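PDB 1OGD: D-ribose pyranase from Bacillus subtilis, which probably catalyses the interconversion of the beta-pyran and beta-furan forms of D-ribose, working as a homodecamer built from two pentamers. Local coordinates for residues Val37-Ser43 and Ala108-Thr114; Met62-Ile68 and Asn122-Gly128. All coordinates share one frame; numbering follows the deposited sequence.

Contact 1 of 2, residues Val37-Ser43 and Ala108-Thr114; sequences VLKIDLS and AKAVIRT
Residues Val37-Ser43 and Ala108-Thr114 pair as parallel strands at one border of the mixed sheet of the RbsD/FucU fold, with 38-41 the outermost strand within the chain. Backbone bonds run to and fro, as from Ile40 N to Val111 O and from Arg113 N to Ile40 O. On the sheet face of Leu38 and Ile40, helix 9-17 packs against the pair; just beyond the strand, Leu42 CD1 lies alongside Ile112 CG2 at 3.6 Å. On the other face Asp41 and Arg113 extend side by side, both with CG anti to the backbone N (chi1 -166° and -175°) and the arginine chain extended as far as NE, which joins carboxylate and guanidinium in a salt bridge although their planes stand 74° apart. Of a neighbouring subunit, Leu7 O also takes a bond from Arg113 NH1, and Ser9 OG bonds to Asp41 OD1. Were Asp41 an alanine, Arg113 would probably lose its salt-bridge mate, and the Ser43 hydroxyl and N-H their acceptor. Asp41 OD2 closes an Asx turn, taking Ser43 N at 3.0 Å and Ser43 OG at 2.6 Å from the same face of the carboxylate plane, while OD1 meets Arg113 NH1 at 2.8 Å.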
# COMPACT_ATOMS: atom_id res chain seq x y z
N VAL A 37 -1.23 5.86 16.47
CA VAL A 37 -0.32 5.23 17.42
C VAL A 37 -0.51 3.72 17.40
O VAL A 37 -1.64 3.23 17.49
CB VAL A 37 -0.53 5.76 18.86
CG1 VAL A 37 0.39 5.02 19.83
CG2 VAL A 37 -0.25 7.25 18.90
N LEU A 38 0.59 2.98 17.26
CA LEU A 38 0.54 1.53 17.22
C LEU A 38 -0.01 0.95 18.52
O LEU A 38 0.39 1.33 19.62
CB LEU A 38 1.94 0.96 16.98
CG LEU A 38 2.05 -0.56 17.00
CD1 LEU A 38 1.27 -1.16 15.83
CD2 LEU A 38 3.52 -0.97 16.93
N LYS A 39 -0.93 -0.00 18.37
CA LYS A 39 -1.55 -0.65 19.51
C LYS A 39 -1.20 -2.13 19.56
O LYS A 39 -1.45 -2.88 18.61
CB LYS A 39 -3.06 -0.47 19.42
CG LYS A 39 -3.86 -1.10 20.54
CD LYS A 39 -5.33 -0.88 20.25
CE LYS A 39 -6.23 -1.44 21.32
NZ LYS A 39 -7.64 -1.15 20.94
N ILE A 40 -0.62 -2.56 20.67
CA ILE A 40 -0.27 -3.96 20.85
C ILE A 40 -1.09 -4.44 22.03
O ILE A 40 -0.84 -4.07 23.18
CB ILE A 40 1.23 -4.11 21.13
CG1 ILE A 40 2.03 -3.52 19.96
CG2 ILE A 40 1.58 -5.57 21.32
CD1 ILE A 40 3.54 -3.46 20.18
N ASP A 41 -2.09 -5.28 21.75
CA ASP A 41 -3.00 -5.77 22.77
C ASP A 41 -2.60 -7.15 23.30
O ASP A 41 -2.67 -8.15 22.58
CB ASP A 41 -4.41 -5.81 22.18
CG ASP A 41 -5.49 -5.98 23.22
OD1 ASP A 41 -6.68 -5.84 22.84
OD2 ASP A 41 -5.18 -6.26 24.40
N LEU A 42 -2.18 -7.19 24.56
CA LEU A 42 -1.75 -8.44 25.19
C LEU A 42 -2.84 -9.06 26.05
O LEU A 42 -2.67 -10.17 26.55
CB LEU A 42 -0.52 -8.19 26.08
CG LEU A 42 0.74 -7.60 25.42
CD1 LEU A 42 1.77 -7.27 26.50
CD2 LEU A 42 1.30 -8.59 24.41
N SER A 43 -3.94 -8.34 26.23
CA SER A 43 -5.03 -8.83 27.06
C SER A 43 -5.59 -10.17 26.62
O SER A 43 -5.66 -10.48 25.43
CB SER A 43 -6.17 -7.79 27.12
OG SER A 43 -6.84 -7.69 25.88
N ALA A 108 3.54 8.76 21.83
CA ALA A 108 4.07 7.43 22.12
C ALA A 108 4.33 6.62 20.85
O ALA A 108 3.62 6.77 19.85
CB ALA A 108 3.10 6.68 23.01
N LYS A 109 5.34 5.76 20.90
CA LYS A 109 5.68 4.92 19.76
C LYS A 109 4.69 3.76 19.73
O LYS A 109 4.50 3.12 18.70
CB LYS A 109 7.11 4.38 19.90
CG LYS A 109 8.18 5.45 19.91
CD LYS A 109 8.20 6.21 18.60
CE LYS A 109 9.18 7.38 18.64
NZ LYS A 109 9.17 8.15 17.36
N ALA A 110 4.06 3.49 20.86
CA ALA A 110 3.11 2.40 20.94
C ALA A 110 2.38 2.41 22.28
O ALA A 110 2.85 2.99 23.26
CB ALA A 110 3.83 1.06 20.77
N VAL A 111 1.22 1.76 22.29
CA VAL A 111 0.43 1.64 23.49
C VAL A 111 0.27 0.14 23.69
O VAL A 111 -0.13 -0.58 22.78
CB VAL A 111 -0.97 2.28 23.34
CG1 VAL A 111 -1.82 2.00 24.59
CG2 VAL A 111 -0.83 3.78 23.14
N ILE A 112 0.63 -0.33 24.88
CA ILE A 112 0.52 -1.74 25.20
C ILE A 112 -0.71 -1.91 26.09
O ILE A 112 -0.75 -1.40 27.21
CB ILE A 112 1.79 -2.24 25.91
CG1 ILE A 112 3.01 -1.89 25.06
CG2 ILE A 112 1.71 -3.73 26.12
CD1 ILE A 112 4.33 -2.00 25.78
N ARG A 113 -1.71 -2.59 25.57
CA ARG A 113 -2.95 -2.80 26.30
C ARG A 113 -2.89 -4.07 27.14
O ARG A 113 -2.67 -5.15 26.61
CB ARG A 113 -4.13 -2.87 25.32
CG ARG A 113 -5.49 -2.95 25.99
CD ARG A 113 -6.60 -2.90 24.94
NE ARG A 113 -7.93 -2.86 25.55
CZ ARG A 113 -8.86 -3.81 25.39
NH1 ARG A 113 -8.61 -4.88 24.65
NH2 ARG A 113 -10.04 -3.68 25.98
N THR A 114 -3.10 -3.92 28.45
CA THR A 114 -3.09 -5.07 29.35
C THR A 114 -4.54 -5.41 29.68
O THR A 114 -5.47 -4.74 29.22
CB THR A 114 -2.35 -4.74 30.66
OG1 THR A 114 -3.09 -3.76 31.39
CG2 THR A 114 -0.96 -4.20 30.36

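Contact 2 of 2, residues Met62-Ile68 and Asn122-Gly128; sequences MAVEKVI and NCILQAG
Met62 crosses Leu125 at a slant and touches it with its terminal methyl, CE lying 3.7 Å from Leu125 CB and also touching Ala127 CB. Its CG is anti to the backbone N (chi1 177°) and the chain stays extended beyond it, which carries CE across to the second strand. Leu125 is shared by both valines on the facing strand: its CD1 meets Val64 CG2, and its CD2 lies beside Val67 CG1 at 4.1 Å, the Val67 and Leu125 side chains pointing the same way. Phe88 adds to this apolar cluster. On the reverse face Ile68 and Ile124 meet through their CB atoms, 4.0 Å apart, and helix 98-104 packs on both through Leu104.

The strands are antiparallel. Ile68 and Ile124 form a hydrogen-bonded pair, with Ile124 N to Ile68 O at 2.8 Å, while Lys66 O takes Gln126 N. One residue earlier, at Glu65, the register shifts: Glu65 N bonds to Gln126 O at 2.9 Å, almost in line with the carbonyl, and Gly128 N reaches Ala63 O at 2.7 Å, tilted 35° from that carbonyl's plane. The Glu65 side chain bends over the end of the partner strand, its CG 3.4 Å from Ala127 O, and there its OE1 is hydrogen-bonded to NE2 of His20, probably the proton donor. At the far end Asn122 lines the ribose pocket. Glu65 and Lys66 both face Gln126, the signature of a classic beta bulge, here set in the antiparallel part of the RbsD sheet.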
# COMPACT_ATOMS: atom_id res chain seq x y z
N MET A 62 13.91 -2.71 29.27
CA MET A 62 14.04 -1.36 28.76
C MET A 62 14.67 -0.41 29.78
O MET A 62 14.31 -0.44 30.95
CB MET A 62 12.65 -0.85 28.39
CG MET A 62 12.57 0.57 27.90
SD MET A 62 10.84 1.08 27.70
CE MET A 62 11.04 2.81 27.73
N ALA A 63 15.61 0.41 29.32
CA ALA A 63 16.24 1.39 30.19
C ALA A 63 15.29 2.59 30.29
O ALA A 63 15.12 3.34 29.32
CB ALA A 63 17.58 1.82 29.62
N VAL A 64 14.69 2.78 31.46
CA VAL A 64 13.75 3.88 31.68
C VAL A 64 14.38 5.01 32.49
O VAL A 64 14.93 4.78 33.56
CB VAL A 64 12.51 3.38 32.44
CG1 VAL A 64 11.50 4.50 32.60
CG2 VAL A 64 11.89 2.18 31.71
N GLU A 65 14.30 6.24 31.97
CA GLU A 65 14.85 7.38 32.69
C GLU A 65 13.78 8.24 33.36
O GLU A 65 14.09 9.08 34.19
CB GLU A 65 15.70 8.27 31.77
CG GLU A 65 14.95 8.89 30.60
CD GLU A 65 15.74 10.01 29.93
OE1 GLU A 65 16.98 10.00 30.02
OE2 GLU A 65 15.11 10.89 29.31
N LYS A 66 12.52 8.01 33.00
CA LYS A 66 11.43 8.79 33.58
C LYS A 66 10.09 8.09 33.36
O LYS A 66 9.84 7.54 32.29
CB LYS A 66 11.40 10.18 32.97
CG LYS A 66 10.32 11.10 33.52
CD LYS A 66 10.35 12.44 32.81
CE LYS A 66 9.28 13.38 33.32
NZ LYS A 66 9.29 14.68 32.59
N VAL A 67 9.25 8.12 34.39
CA VAL A 67 7.93 7.50 34.32
C VAL A 67 6.89 8.60 34.49
O VAL A 67 7.10 9.55 35.24
CB VAL A 67 7.74 6.46 35.45
CG1 VAL A 67 6.43 5.73 35.25
CG2 VAL A 67 8.91 5.48 35.46
N ILE A 68 5.78 8.47 33.77
CA ILE A 68 4.71 9.45 33.85
C ILE A 68 3.38 8.75 34.06
O ILE A 68 3.03 7.83 33.32
CB ILE A 68 4.64 10.29 32.55
CG1 ILE A 68 6.00 10.94 32.29
CG2 ILE A 68 3.57 11.37 32.67
CD1 ILE A 68 6.09 11.67 30.97
N ASN A 122 -2.36 3.25 34.16
CA ASN A 122 -1.64 3.55 32.93
C ASN A 122 -0.37 4.33 33.24
O ASN A 122 -0.32 5.10 34.20
CB ASN A 122 -2.46 4.44 31.98
CG ASN A 122 -3.89 3.97 31.81
OD1 ASN A 122 -4.81 4.53 32.41
ND2 ASN A 122 -4.09 2.94 31.00
N CYS A 123 0.67 4.14 32.44
CA CYS A 123 1.89 4.90 32.63
C CYS A 123 2.70 4.97 31.35
O CYS A 123 2.61 4.09 30.49
CB CYS A 123 2.75 4.31 33.75
SG CYS A 123 3.58 2.78 33.34
N ILE A 124 3.48 6.03 31.23
CA ILE A 124 4.35 6.24 30.08
C ILE A 124 5.78 6.04 30.54
O ILE A 124 6.21 6.62 31.55
CB ILE A 124 4.21 7.68 29.53
CG1 ILE A 124 2.85 7.84 28.84
CG2 ILE A 124 5.36 7.99 28.58
CD1 ILE A 124 2.56 9.27 28.39
N LEU A 125 6.52 5.19 29.83
CA LEU A 125 7.92 4.96 30.16
C LEU A 125 8.75 5.72 29.14
O LEU A 125 8.60 5.52 27.94
CB LEU A 125 8.26 3.47 30.09
CG LEU A 125 7.45 2.52 30.97
CD1 LEU A 125 7.96 1.10 30.78
CD2 LEU A 125 7.54 2.94 32.42
N GLN A 126 9.61 6.61 29.63
CA GLN A 126 10.47 7.39 28.74
C GLN A 126 11.85 6.74 28.69
O GLN A 126 12.51 6.58 29.72
CB GLN A 126 10.59 8.83 29.24
CG GLN A 126 11.17 9.77 28.20
CD GLN A 126 11.19 11.21 28.67
OE1 GLN A 126 12.18 11.68 29.23
NE2 GLN A 126 10.08 11.91 28.46
N ALA A 127 12.26 6.36 27.49
CA ALA A 127 13.53 5.69 27.27
C ALA A 127 14.77 6.48 27.68
O ALA A 127 14.90 7.66 27.38
CB ALA A 127 13.65 5.28 25.80
N GLY A 128 15.69 5.80 28.36
CA GLY A 128 16.92 6.44 28.76
C GLY A 128 17.99 6.09 27.74
O GLY A 128 17.67 5.76 26.60

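In the fold
From the N terminus, the chain lays down strand 23-27 and then edge strand 38-41, passes through helix 51-61 and enters strand 64-70. After three more helices and strand 92-96, strand 110-113 returns beside 38-41, and contact 1 closes a loop of 64 residues. Strand 123-127 follows and pairs back with 64-70, so contact 2 closes a loop of 53 residues. The segments alternate along the chain, and the two loops therefore cross. The contacts do not touch, their centres lying about 15 Å apart on opposite sides of the chain's centre. Strand 23-27, between 110-113 and 123-127, joins the parallel pair to the antiparallel one in a single six-stranded mixed sheet.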